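Local structure of biogenic amine-binding protein (4GE1) at residues L47-K50 with I56-V59; F60-P65 with S71-F76. The protein binds biogenic amines such as tryptamine inside a lipocalin barrel and probably sequesters serotonin and norepinephrine when the insect feeds on blood. All blocks are in the same frame, centred on the assembly; numbering follows the deposited sequence.

Interaction 1: L47-K50 with I56-V59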
ATOM      1  N   LEU A  47      -1.057  -7.793  -3.646  1.00 28.72           N
ATOM      2  CA  LEU A  47      -0.641  -9.142  -3.304  1.00 24.23           C
ATOM      3  C   LEU A  47       0.844  -9.112  -2.993  1.00 18.92           C
ATOM      4  O   LEU A  47       1.628  -8.547  -3.751  1.00 29.07           O
ATOM      5  CB  LEU A  47      -0.903 -10.067  -4.501  1.00 31.56           C
ATOM      6  CG  LEU A  47      -0.947 -11.574  -4.283  1.00 39.02           C
ATOM      7  CD1 LEU A  47      -2.151 -11.925  -3.432  1.00 44.18           C
ATOM      8  CD2 LEU A  47      -1.009 -12.299  -5.623  1.00 41.81           C
ATOM      9  N   HIS A  48       1.259  -9.724  -1.895  1.00 25.03           N
ATOM     10  CA  HIS A  48       2.687  -9.686  -1.615  1.00 31.63           C
ATOM     11  C   HIS A  48       3.286 -10.929  -0.963  1.00 34.90           C
ATOM     12  O   HIS A  48       2.581 -11.779  -0.423  1.00 43.30           O
ATOM     13  CB  HIS A  48       3.092  -8.384  -0.888  1.00 42.20           C
ATOM     14  CG  HIS A  48       2.404  -8.165   0.424  1.00 39.18           C
ATOM     15  ND1 HIS A  48       2.448  -6.960   1.094  1.00 35.71           N
ATOM     16  CD2 HIS A  48       1.665  -9.001   1.192  1.00 34.92           C
ATOM     17  CE1 HIS A  48       1.763  -7.061   2.220  1.00 37.18           C
ATOM     18  NE2 HIS A  48       1.277  -8.287   2.302  1.00 38.42           N
ATOM     19  N   GLN A  49       4.607 -11.035  -1.051  1.00 33.25           N
ATOM     20  CA  GLN A  49       5.304 -12.199  -0.529  1.00 39.30           C
ATOM     21  C   GLN A  49       6.703 -11.836  -0.065  1.00 36.75           C
ATOM     22  O   GLN A  49       7.296 -10.862  -0.529  1.00 37.24           O
ATOM     23  CB  GLN A  49       5.408 -13.278  -1.606  1.00 36.52           C
ATOM     24  CG  GLN A  49       5.911 -12.722  -2.931  1.00 43.51           C
ATOM     25  CD  GLN A  49       6.478 -13.771  -3.872  1.00 44.09           C
ATOM     26  OE1 GLN A  49       5.917 -14.863  -4.041  1.00 44.28           O
ATOM     27  NE2 GLN A  49       7.597 -13.435  -4.507  1.00 46.47           N
ATOM     28  N   LYS A  50       7.211 -12.640   0.861  1.00 39.36           N
ATOM     29  CA  LYS A  50       8.599 -12.611   1.265  1.00 41.56           C
ATOM     30  C   LYS A  50       9.162 -14.011   1.002  1.00 45.86           C
ATOM     31  O   LYS A  50       8.674 -14.995   1.564  1.00 44.28           O
ATOM     32  CB  LYS A  50       8.707 -12.276   2.757  1.00 40.68           C
ATOM     33  CG  LYS A  50      10.144 -12.283   3.289  1.00 42.85           C
ATOM     34  CD  LYS A  50      10.194 -12.091   4.807  1.00 48.25           C
ATOM     35  CE  LYS A  50      10.513 -13.402   5.541  1.00 62.40           C
ATOM     36  NZ  LYS A  50      11.879 -13.933   5.253  1.00 59.99           N
ATOM     37  N   ILE A  56      11.283  -9.079  -0.753  1.00 47.12           N
ATOM     38  CA  ILE A  56       9.864  -8.779  -0.580  1.00 44.20           C
ATOM     39  C   ILE A  56       9.330  -8.179  -1.872  1.00 39.58           C
ATOM     40  O   ILE A  56       9.965  -7.320  -2.477  1.00 41.44           O
ATOM     41  CB  ILE A  56       9.601  -7.846   0.626  1.00 44.15           C
ATOM     42  CG1 ILE A  56       9.909  -8.571   1.938  1.00 42.53           C
ATOM     43  CG2 ILE A  56       8.155  -7.373   0.643  1.00 49.80           C
ATOM     44  CD1 ILE A  56      11.343  -8.488   2.342  1.00 53.39           C
ATOM     45  N   LYS A  57       8.168  -8.646  -2.304  1.00 39.00           N
ATOM     46  CA  LYS A  57       7.621  -8.224  -3.582  1.00 37.46           C
ATOM     47  C   LYS A  57       6.160  -7.903  -3.380  1.00 36.91           C
ATOM     48  O   LYS A  57       5.448  -8.682  -2.760  1.00 29.00           O
ATOM     49  CB  LYS A  57       7.779  -9.347  -4.612  1.00 43.20           C
ATOM     50  CG  LYS A  57       7.296  -8.992  -6.011  1.00 41.73           C
ATOM     51  CD  LYS A  57       7.863  -9.988  -7.015  1.00 43.32           C
ATOM     52  CE  LYS A  57       7.486  -9.646  -8.441  1.00 38.75           C
ATOM     53  NZ  LYS A  57       8.088 -10.646  -9.380  1.00 49.44           N
ATOM     54  N   GLU A  58       5.713  -6.747  -3.874  1.00 31.31           N
ATOM     55  CA  GLU A  58       4.335  -6.323  -3.641  1.00 31.24           C
ATOM     56  C   GLU A  58       3.714  -5.797  -4.927  1.00 26.57           C
ATOM     57  O   GLU A  58       4.207  -4.833  -5.509  1.00 28.27           O
ATOM     58  CB  GLU A  58       4.274  -5.252  -2.550  1.00 34.98           C
ATOM     59  CG  GLU A  58       5.168  -5.527  -1.345  1.00 33.99           C
ATOM     60  CD  GLU A  58       5.006  -4.485  -0.246  1.00 33.09           C
ATOM     61  OE1 GLU A  58       3.938  -4.461   0.402  1.00 34.92           O
ATOM     62  OE2 GLU A  58       5.949  -3.691  -0.038  1.00 35.75           O
ATOM     63  N   VAL A  59       2.641  -6.447  -5.369  1.00 24.52           N
ATOM     64  CA  VAL A  59       2.035  -6.115  -6.650  1.00 24.92           C
ATOM     65  C   VAL A  59       0.668  -5.484  -6.460  1.00 18.98           C
ATOM     66  O   VAL A  59      -0.200  -6.066  -5.804  1.00 23.60           O
ATOM     67  CB  VAL A  59       1.906  -7.353  -7.551  1.00 28.76           C
ATOM     68  CG1 VAL A  59       1.165  -6.997  -8.827  1.00 30.00           C
ATOM     69  CG2 VAL A  59       3.285  -7.918  -7.877  1.00 25.30           C
TER
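His48 and Glu58 make the close-packed part of this contact, lying side by side on the face of the sheet turned into the barrel. His48 ND1 donates to Glu58 OE1 over 3.0 Å, nearly straight at 172°. The oxygen sits almost in the imidazole plane, while the N-H reaches it on its anti side, from outside the carboxylate plane. A chi1 of 59° places the His48 ring between its own backbone N and carbonyl carbon, alongside Glu58, whose CG comes to 3.6 Å from His48 CB. The rings of Phe20, Trp24 and Phe46 meet the imidazole, and Glu58 OE2 is held by Tyr89 OH, so both carboxylate oxygens are engaged. Strands 43-50 and 55-64 form an antiparallel hairpin of the lipocalin barrel; its hydrogen-bonded pairs are Leu47 with Val59 and Gln49 with Lys57. Packing is looser on the opposite face, where Gln49 runs beside Lys57 and Gln49 NE2 comes no closer than 4.1 Å to Lys57 CB. Lys57 stretches on to a salt bridge with Glu196, and Leu188 of helix 181-189 touches Leu47 and Gln49. Toward the hairpin turn, partly exposed Lys50 lays CG 4.0 Å from buried Ile56 CG1 before the lysine chain bends away.

Interaction 2: F60-P65 with S71-F76. With TSS (2-(1H-indol-3-yl)ethanamine), chain E.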
ATOM      1  N   PHE A  60       0.489  -4.291  -7.029  1.00 25.93           N
ATOM      2  CA  PHE A  60      -0.739  -3.518  -6.839  1.00 24.44           C
ATOM      3  C   PHE A  60      -1.612  -3.483  -8.096  1.00 26.48           C
ATOM      4  O   PHE A  60      -1.119  -3.270  -9.201  1.00 27.77           O
ATOM      5  CB  PHE A  60      -0.414  -2.075  -6.426  1.00 27.07           C
ATOM      6  CG  PHE A  60       0.343  -1.956  -5.116  1.00 29.66           C
ATOM      7  CD1 PHE A  60       1.715  -2.131  -5.074  1.00 23.15           C
ATOM      8  CD2 PHE A  60      -0.318  -1.625  -3.941  1.00 28.38           C
ATOM      9  CE1 PHE A  60       2.414  -2.007  -3.878  1.00 28.25           C
ATOM     10  CE2 PHE A  60       0.378  -1.501  -2.734  1.00 30.48           C
ATOM     11  CZ  PHE A  60       1.738  -1.692  -2.705  1.00 21.88           C
ATOM     12  N   SER A  61      -2.908  -3.706  -7.907  1.00 22.68           N
ATOM     13  CA  SER A  61      -3.903  -3.448  -8.937  1.00 31.67           C
ATOM     14  C   SER A  61      -4.732  -2.221  -8.528  1.00 30.45           C
ATOM     15  O   SER A  61      -5.440  -2.249  -7.521  1.00 29.25           O
ATOM     16  CB  SER A  61      -4.805  -4.679  -9.117  1.00 27.37           C
ATOM     17  OG  SER A  61      -6.003  -4.361  -9.799  1.00 30.65           O
ATOM     18  N   ASN A  62      -4.633  -1.140  -9.293  1.00 23.78           N
ATOM     19  CA  ASN A  62      -5.431   0.044  -8.996  1.00 21.90           C
ATOM     20  C   ASN A  62      -6.479   0.264 -10.061  1.00 27.08           C
ATOM     21  O   ASN A  62      -6.147   0.517 -11.217  1.00 27.27           O
ATOM     22  CB  ASN A  62      -4.551   1.287  -8.907  1.00 23.04           C
ATOM     23  CG  ASN A  62      -3.310   1.050  -8.105  1.00 26.84           C
ATOM     24  OD1 ASN A  62      -3.374   0.805  -6.899  1.00 31.06           O
ATOM     25  ND2 ASN A  62      -2.166   1.123  -8.763  1.00 29.55           N
ATOM     26  N   TYR A  63      -7.739   0.183  -9.659  1.00 26.34           N
ATOM     27  CA  TYR A  63      -8.843   0.314 -10.594  1.00 31.48           C
ATOM     28  C   TYR A  63      -9.618   1.609 -10.362  1.00 31.32           C
ATOM     29  O   TYR A  63     -10.088   1.866  -9.249  1.00 29.86           O
ATOM     30  CB  TYR A  63      -9.799  -0.866 -10.462  1.00 25.11           C
ATOM     31  CG  TYR A  63     -10.963  -0.774 -11.416  1.00 32.05           C
ATOM     32  CD1 TYR A  63     -10.771  -0.944 -12.778  1.00 33.77           C
ATOM     33  CD2 TYR A  63     -12.249  -0.507 -10.958  1.00 25.40           C
ATOM     34  CE1 TYR A  63     -11.819  -0.858 -13.661  1.00 41.05           C
ATOM     35  CE2 TYR A  63     -13.315  -0.417 -11.841  1.00 30.35           C
ATOM     36  CZ  TYR A  63     -13.092  -0.597 -13.193  1.00 38.09           C
ATOM     37  OH  TYR A  63     -14.130  -0.517 -14.092  1.00 38.93           O
ATOM     38  N   ASN A  64      -9.743   2.409 -11.417  1.00 24.33           N
ATOM     39  CA  ASN A  64     -10.541   3.642 -11.374  1.00 31.44           C
ATOM     40  C   ASN A  64     -11.912   3.438 -12.029  1.00 33.81           C
ATOM     41  O   ASN A  64     -12.008   3.356 -13.249  1.00 31.00           O
ATOM     42  CB  ASN A  64      -9.801   4.784 -12.073  1.00 25.27           C
ATOM     43  CG  ASN A  64     -10.515   6.127 -11.919  1.00 35.77           C
ATOM     44  OD1 ASN A  64     -11.424   6.453 -12.682  1.00 34.09           O
ATOM     45  ND2 ASN A  64     -10.109   6.901 -10.921  1.00 30.48           N
ATOM     46  N   PRO A  65     -12.972   3.337 -11.216  1.00 28.45           N
ATOM     47  CA  PRO A  65     -14.334   3.122 -11.721  1.00 28.81           C
ATOM     48  C   PRO A  65     -14.838   4.217 -12.674  1.00 40.19           C
ATOM     49  O   PRO A  65     -15.546   3.902 -13.633  1.00 40.64           O
ATOM     50  CB  PRO A  65     -15.180   3.105 -10.445  1.00 33.61           C
ATOM     51  CG  PRO A  65     -14.223   2.694  -9.370  1.00 35.85           C
ATOM     52  CD  PRO A  65     -12.923   3.329  -9.745  1.00 33.26           C
ATOM     53  N   SER A  71      -4.440   0.563 -13.302  1.00 25.44           N
ATOM     54  CA  SER A  71      -3.013   0.834 -13.330  1.00 31.03           C
ATOM     55  C   SER A  71      -2.341  -0.154 -12.384  1.00 25.64           C
ATOM     56  O   SER A  71      -2.954  -0.613 -11.423  1.00 32.06           O
ATOM     57  CB  SER A  71      -2.721   2.267 -12.889  1.00 32.07           C
ATOM     58  OG  SER A  71      -2.979   2.404 -11.506  1.00 37.81           O
ATOM     59  N   TYR A  72      -1.084  -0.471 -12.660  1.00 25.34           N
ATOM     60  CA  TYR A  72      -0.365  -1.474 -11.892  1.00 31.59           C
ATOM     61  C   TYR A  72       0.989  -0.930 -11.457  1.00 31.20           C
ATOM     62  O   TYR A  72       1.615  -0.154 -12.177  1.00 28.19           O
ATOM     63  CB  TYR A  72      -0.160  -2.740 -12.725  1.00 32.69           C
ATOM     64  CG  TYR A  72      -1.411  -3.266 -13.385  1.00 34.43           C
ATOM     65  CD1 TYR A  72      -1.751  -2.878 -14.685  1.00 37.03           C
ATOM     66  CD2 TYR A  72      -2.254  -4.150 -12.720  1.00 29.50           C
ATOM     67  CE1 TYR A  72      -2.905  -3.360 -15.308  1.00 33.91           C
ATOM     68  CE2 TYR A  72      -3.416  -4.638 -13.332  1.00 31.92           C
ATOM     69  CZ  TYR A  72      -3.734  -4.239 -14.624  1.00 32.37           C
ATOM     70  OH  TYR A  72      -4.870  -4.726 -15.239  1.00 29.19           O
ATOM     71  N   ASP A  73       1.428  -1.337 -10.270  1.00 27.91           N
ATOM     72  CA  ASP A  73       2.777  -1.015  -9.803  1.00 28.21           C
ATOM     73  C   ASP A  73       3.308  -2.114  -8.892  1.00 28.13           C
ATOM     74  O   ASP A  73       2.543  -2.936  -8.374  1.00 26.68           O
ATOM     75  CB  ASP A  73       2.867   0.388  -9.152  1.00 21.67           C
ATOM     76  CG  ASP A  73       1.937   0.564  -7.970  1.00 31.64           C
ATOM     77  OD1 ASP A  73       0.792   1.022  -8.183  1.00 30.16           O
ATOM     78  OD2 ASP A  73       2.357   0.286  -6.819  1.00 29.83           O
ATOM     79  N   ILE A  74       4.623  -2.154  -8.728  1.00 28.91           N
ATOM     80  CA  ILE A  74       5.233  -3.219  -7.946  1.00 33.00           C
ATOM     81  C   ILE A  74       6.317  -2.663  -7.056  1.00 32.65           C
ATOM     82  O   ILE A  74       7.193  -1.931  -7.521  1.00 33.17           O
ATOM     83  CB  ILE A  74       5.860  -4.297  -8.850  1.00 27.71           C
ATOM     84  CG1 ILE A  74       4.848  -4.771  -9.904  1.00 28.79           C
ATOM     85  CG2 ILE A  74       6.382  -5.460  -8.006  1.00 31.03           C
ATOM     86  CD1 ILE A  74       5.454  -5.679 -10.977  1.00 34.18           C
ATOM     87  N   SER A  75       6.264  -3.021  -5.779  1.00 29.30           N
ATOM     88  CA  SER A  75       7.331  -2.656  -4.858  1.00 36.45           C
ATOM     89  C   SER A  75       8.298  -3.810  -4.671  1.00 38.26           C
ATOM     90  O   SER A  75       7.882  -4.949  -4.419  1.00 36.19           O
ATOM     91  CB  SER A  75       6.771  -2.242  -3.502  1.00 30.57           C
ATOM     92  OG  SER A  75       6.029  -1.053  -3.611  1.00 34.79           O
ATOM     93  N   PHE A  76       9.587  -3.505  -4.791  1.00 37.04           N
ATOM     94  CA  PHE A  76      10.636  -4.482  -4.538  1.00 39.99           C
ATOM     95  C   PHE A  76      11.464  -4.004  -3.355  1.00 44.98           C
ATOM     96  O   PHE A  76      11.910  -2.850  -3.327  1.00 42.50           O
ATOM     97  CB  PHE A  76      11.566  -4.615  -5.743  1.00 42.98           C
ATOM     98  CG  PHE A  76      10.864  -4.935  -7.028  1.00 43.24           C
ATOM     99  CD1 PHE A  76      10.300  -3.927  -7.796  1.00 38.25           C
ATOM    100  CD2 PHE A  76      10.798  -6.243  -7.489  1.00 41.30           C
ATOM    101  CE1 PHE A  76       9.666  -4.218  -8.996  1.00 37.70           C
ATOM    102  CE2 PHE A  76      10.164  -6.547  -8.684  1.00 41.87           C
ATOM    103  CZ  PHE A  76       9.594  -5.533  -9.442  1.00 38.95           C
TER
HETATM  104  N1  TSS E 201       1.157   1.162  -4.583  1.00 34.81           N
HETATM  105  CA  TSS E 201       1.751   2.430  -4.233  1.00 33.03           C
HETATM  106  CB  TSS E 201       1.288   3.071  -2.963  1.00 28.36           C
HETATM  107  CG  TSS E 201       0.996   2.179  -1.797  1.00 22.27           C
HETATM  108  CD1 TSS E 201      -0.253   1.905  -1.260  1.00 26.25           C
HETATM  109  NE1 TSS E 201      -0.110   1.072  -0.208  1.00 28.66           N
HETATM  110  CE2 TSS E 201       1.226   0.772  -0.040  1.00 29.18           C
HETATM  111  CD2 TSS E 201       1.932   1.446  -1.005  1.00 23.34           C
HETATM  112  CZ2 TSS E 201       1.901  -0.057   0.897  1.00 31.48           C
HETATM  113  CH2 TSS E 201       3.287  -0.177   0.848  1.00 29.68           C
HETATM  114  CZ3 TSS E 201       4.005   0.510  -0.133  1.00 33.62           C
HETATM  115  CE3 TSS E 201       3.339   1.320  -1.060  1.00 23.18           C
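The Phe60 ring carries the amine of tryptamine on one face, TSS N1 standing 3.0 Å above the plane over its centre, suited to a cation-pi interaction if protonated. Phe46 also stacks with this ring, and Asp73 O and Ser75 OG lie at its edge, near the plane. The Asp73 carboxylate is turned only 21° from the ring plane, and its OD2 takes a hydrogen bond from TSS N1 at 2.7 Å. Its other oxygen, OD1, is met nearly along the C-O axis by Asn62 ND2 at 3.0 Å, in the amide plane. The same ND2 also donates to Ser71 OG at 3.1 Å, while Asn62 OD1 is bonded to Thr44; these bonds fix the rotation of the amide and hold Asp73 at OD1. A chi1 of 58° folds the Asp73 carboxylate back over its own main chain, within range of Phe60 and Asn62. Asn93 also bonds OD2, and Gln139 takes a further hydrogen bond from the ligand. Phe60 with Asp73 and Asn62 with Ser71 are the hydrogen-bonded pairs of this antiparallel hairpin, whose inner face lines the amine pocket. On its other face Tyr72 and Ser61 bond Asp180 and touch helix 181-189; strand 43-50 flanks 55-64, and 88-96 flanks 69-78.

Interactions 1 and 2 share strand 55-64, the first using its 56-59 part and the second taking over at Phe60, and their centres lie about 13 Å apart on one curved sheet. They join directly where Glu58 O approaches Ser75 N at 2.8 Å, probably a hydrogen bond. On the face toward helix 181-189, Val59 CG2 packs against Ile74 CG2 at 4.0 Å. Both reach the tryptamine pocket: interaction 2 supplies Phe60 and Asp73 to grip the amine, and the Glu58 side chain of interaction 1 comes within about 4 Å of the ligand. Tyr89, the partner of Glu58, is itself a pocket residue, and Phe46 meets the rings of both His48 and Phe60.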